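Long-range contact in flagellar hook-associated protein 2 (Helicobacter pylori, PDB 6IWY), which caps the tip of the growing flagellar filament, promotes polymerization of flagellin there and keeps flagellin subunits from leaking out: residues Leu252-Thr258 with Glu311-Asn317. Residues are numbered along the deposited sequence; the frame is centred on the assembly and turned at random.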
loop_
_atom_site.group_PDB
_atom_site.type_symbol
_atom_site.label_atom_id
_atom_site.label_comp_id
_atom_site.label_asym_id
_atom_site.label_seq_id
_atom_site.Cartn_x
_atom_site.Cartn_y
_atom_site.Cartn_z
ATOM N N LEU A 252 -2.573 -2.034 -15.805
ATOM C CA LEU A 252 -3.713 -1.099 -15.778
ATOM C C LEU A 252 -5.094 -1.683 -16.101
ATOM O O LEU A 252 -6.088 -1.379 -15.449
ATOM C CB LEU A 252 -3.433 0.012 -16.785
ATOM C CG LEU A 252 -4.488 1.093 -16.927
ATOM C CD1 LEU A 252 -4.436 1.968 -15.701
ATOM C CD2 LEU A 252 -4.255 1.890 -18.200
ATOM N N LEU A 253 -5.168 -2.455 -17.164
ATOM C CA LEU A 253 -6.438 -2.948 -17.650
ATOM C C LEU A 253 -6.231 -4.365 -18.074
ATOM O O LEU A 253 -5.273 -4.693 -18.734
ATOM C CB LEU A 253 -6.949 -2.108 -18.824
ATOM C CG LEU A 253 -8.245 -2.568 -19.521
ATOM C CD1 LEU A 253 -9.364 -2.913 -18.508
ATOM C CD2 LEU A 253 -8.755 -1.511 -20.550
ATOM N N LYS A 254 -7.151 -5.219 -17.680
ATOM C CA LYS A 254 -7.104 -6.623 -18.056
ATOM C C LYS A 254 -8.508 -6.967 -18.453
ATOM O O LYS A 254 -9.397 -6.699 -17.689
ATOM C CB LYS A 254 -6.616 -7.462 -16.861
ATOM C CG LYS A 254 -6.991 -8.961 -16.910
ATOM C CD LYS A 254 -5.926 -9.839 -16.258
ATOM C CE LYS A 254 -6.527 -10.958 -15.447
ATOM N NZ LYS A 254 -7.126 -10.411 -14.212
ATOM N N SER A 255 -8.704 -7.530 -19.635
ATOM C CA SER A 255 -10.047 -7.942 -20.061
ATOM C C SER A 255 -10.735 -8.814 -19.028
ATOM O O SER A 255 -10.080 -9.545 -18.281
ATOM C CB SER A 255 -10.001 -8.768 -21.328
ATOM O OG SER A 255 -9.062 -8.224 -22.204
ATOM N N SER A 256 -12.061 -8.737 -18.999
ATOM C CA SER A 256 -12.861 -9.633 -18.146
ATOM C C SER A 256 -12.891 -11.058 -18.657
ATOM O O SER A 256 -13.125 -11.971 -17.905
ATOM C CB SER A 256 -14.298 -9.153 -18.063
ATOM O OG SER A 256 -14.404 -8.120 -17.110
ATOM N N ARG A 257 -12.683 -11.213 -19.953
ATOM C CA ARG A 257 -12.878 -12.458 -20.643
ATOM C C ARG A 257 -11.788 -12.579 -21.697
ATOM O O ARG A 257 -11.272 -11.579 -22.158
ATOM C CB ARG A 257 -14.225 -12.415 -21.352
ATOM C CG ARG A 257 -15.467 -12.292 -20.438
ATOM C CD ARG A 257 -15.676 -13.516 -19.535
ATOM N NE ARG A 257 -17.061 -13.995 -19.602
ATOM C CZ ARG A 257 -17.440 -15.236 -19.905
ATOM N NH1 ARG A 257 -16.570 -16.215 -20.149
ATOM N NH2 ARG A 257 -18.722 -15.504 -19.949
ATOM N N THR A 258 -11.460 -13.804 -22.087
ATOM C CA THR A 258 -10.583 -14.057 -23.233
ATOM C C THR A 258 -11.220 -13.373 -24.416
ATOM O O THR A 258 -12.400 -13.156 -24.399
ATOM C CB THR A 258 -10.402 -15.570 -23.463
ATOM O OG1 THR A 258 -11.638 -16.269 -23.223
ATOM C CG2 THR A 258 -9.377 -16.104 -22.492
ATOM N N GLU A 311 -3.284 -16.557 -18.541
ATOM C CA GLU A 311 -4.664 -16.981 -18.767
ATOM C C GLU A 311 -5.183 -16.688 -20.194
ATOM O O GLU A 311 -6.356 -16.921 -20.472
ATOM C CB GLU A 311 -5.605 -16.227 -17.814
ATOM C CG GLU A 311 -5.274 -16.260 -16.326
ATOM C CD GLU A 311 -6.350 -15.534 -15.494
ATOM O OE1 GLU A 311 -6.595 -14.315 -15.750
ATOM O OE2 GLU A 311 -6.948 -16.191 -14.594
ATOM N N GLY A 312 -4.338 -16.138 -21.069
ATOM C CA GLY A 312 -4.743 -15.782 -22.440
ATOM C C GLY A 312 -5.486 -14.457 -22.580
ATOM O O GLY A 312 -6.073 -14.169 -23.625
ATOM N N LYS A 313 -5.458 -13.627 -21.543
ATOM C CA LYS A 313 -6.226 -12.375 -21.559
ATOM C C LYS A 313 -5.419 -11.130 -22.022
ATOM O O LYS A 313 -4.219 -11.001 -21.761
ATOM C CB LYS A 313 -6.877 -12.155 -20.188
ATOM C CG LYS A 313 -8.044 -13.110 -19.953
ATOM C CD LYS A 313 -8.721 -12.909 -18.606
ATOM C CE LYS A 313 -9.952 -13.808 -18.501
ATOM N NZ LYS A 313 -10.612 -13.879 -17.156
ATOM N N LEU A 314 -6.098 -10.238 -22.738
ATOM C CA LEU A 314 -5.522 -8.967 -23.157
ATOM C C LEU A 314 -5.237 -8.117 -21.931
ATOM O O LEU A 314 -6.144 -7.867 -21.129
ATOM C CB LEU A 314 -6.505 -8.230 -24.054
ATOM C CG LEU A 314 -6.037 -6.940 -24.699
ATOM C CD1 LEU A 314 -4.872 -7.212 -25.640
ATOM C CD2 LEU A 314 -7.231 -6.285 -25.459
ATOM N N VAL A 315 -3.990 -7.690 -21.768
ATOM C CA VAL A 315 -3.651 -6.710 -20.756
ATOM C C VAL A 315 -3.155 -5.475 -21.475
ATOM O O VAL A 315 -2.264 -5.562 -22.272
ATOM C CB VAL A 315 -2.597 -7.240 -19.794
ATOM C CG1 VAL A 315 -2.250 -6.188 -18.764
ATOM C CG2 VAL A 315 -3.098 -8.503 -19.109
ATOM N N ILE A 316 -3.779 -4.331 -21.238
ATOM C CA ILE A 316 -3.353 -3.076 -21.832
ATOM C C ILE A 316 -2.776 -2.158 -20.746
ATOM O O ILE A 316 -3.327 -2.033 -19.663
ATOM C CB ILE A 316 -4.502 -2.311 -22.459
ATOM C CG1 ILE A 316 -5.382 -3.213 -23.335
ATOM C CG2 ILE A 316 -3.973 -1.185 -23.273
ATOM C CD1 ILE A 316 -6.759 -2.613 -23.560
ATOM N N ASN A 317 -1.671 -1.509 -21.080
ATOM C CA ASN A 317 -1.088 -0.449 -20.285
ATOM C C ASN A 317 -1.026 0.897 -21.028
ATOM O O ASN A 317 -1.013 0.939 -22.250
ATOM C CB ASN A 317 0.295 -0.898 -19.862
ATOM C CG ASN A 317 0.265 -1.610 -18.558
ATOM O OD1 ASN A 317 -0.121 -1.001 -17.548
ATOM N ND2 ASN A 317 0.657 -2.901 -18.538
#
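Leu-253 and Ile-316 form an antiparallel hydrogen-bonded pair. Ile-316 N donates to Leu-253 O at 2.9 Å, while the return bond from Leu-253 N to Ile-316 O is weak. Lys-254 and Val-315 follow as a non-hydrogen-bonded pair. Two CA-H...O contacts accompany this pair: Val-315 CA to Leu-253 O and Lys-254 CA to Leu-314 O.

Leu-314 O takes two bonds from one serine. Ser-255 N approaches almost in line with the C=O bond, at 3.0 Å. Ser-255 OG reaches the same oxygen at 3.1 Å, at a C=O...OG angle of 116°. The hydroxyl lies beside its own backbone N (chi1 -41°), which lets both groups share this acceptor.

Side chains grip the backbone at both ends. Asn-317 OD1 accepts from Leu-252 N at 3.2 Å, with the donor well above the amide plane. Lys-313 runs extended alongside the backbone of Ser-255 to Arg-257. Its CD passes Ser-255 O, and its NZ bonds Ser-256 O at 3.2 Å from above the carbonyl plane.

Apolar contact is modest. Leu-253 and Ile-316 lie side by side and touch through CD2 and CD1, 3.8 Å apart. Thr-258 CG2 lies against Lys-313 CG and Glu-311 O.

Lys-254 crosses Glu-311 at about a right angle. Its CE meets Glu-311 OE1 at 3.4 Å, while NZ is 4.2 Å from that oxygen, beyond a salt bridge.

Residues 311-317 lie within the flagellin hook IN motif, and the contact ties 252-258 to the edge of its strand 314-318. Strand 253-254 is an outer strand of a three-stranded antiparallel sheet. Strand 314-318 is central, and pairs on its other edge with strand 304-308 through backbone hydrogen bonds of Val-315 with Phe-307 and Asn-317 with Ser-305. Leu-253 and Ile-316 both pack on Leu-323 of strand 322-327, which belongs to a neighbouring antiparallel sheet.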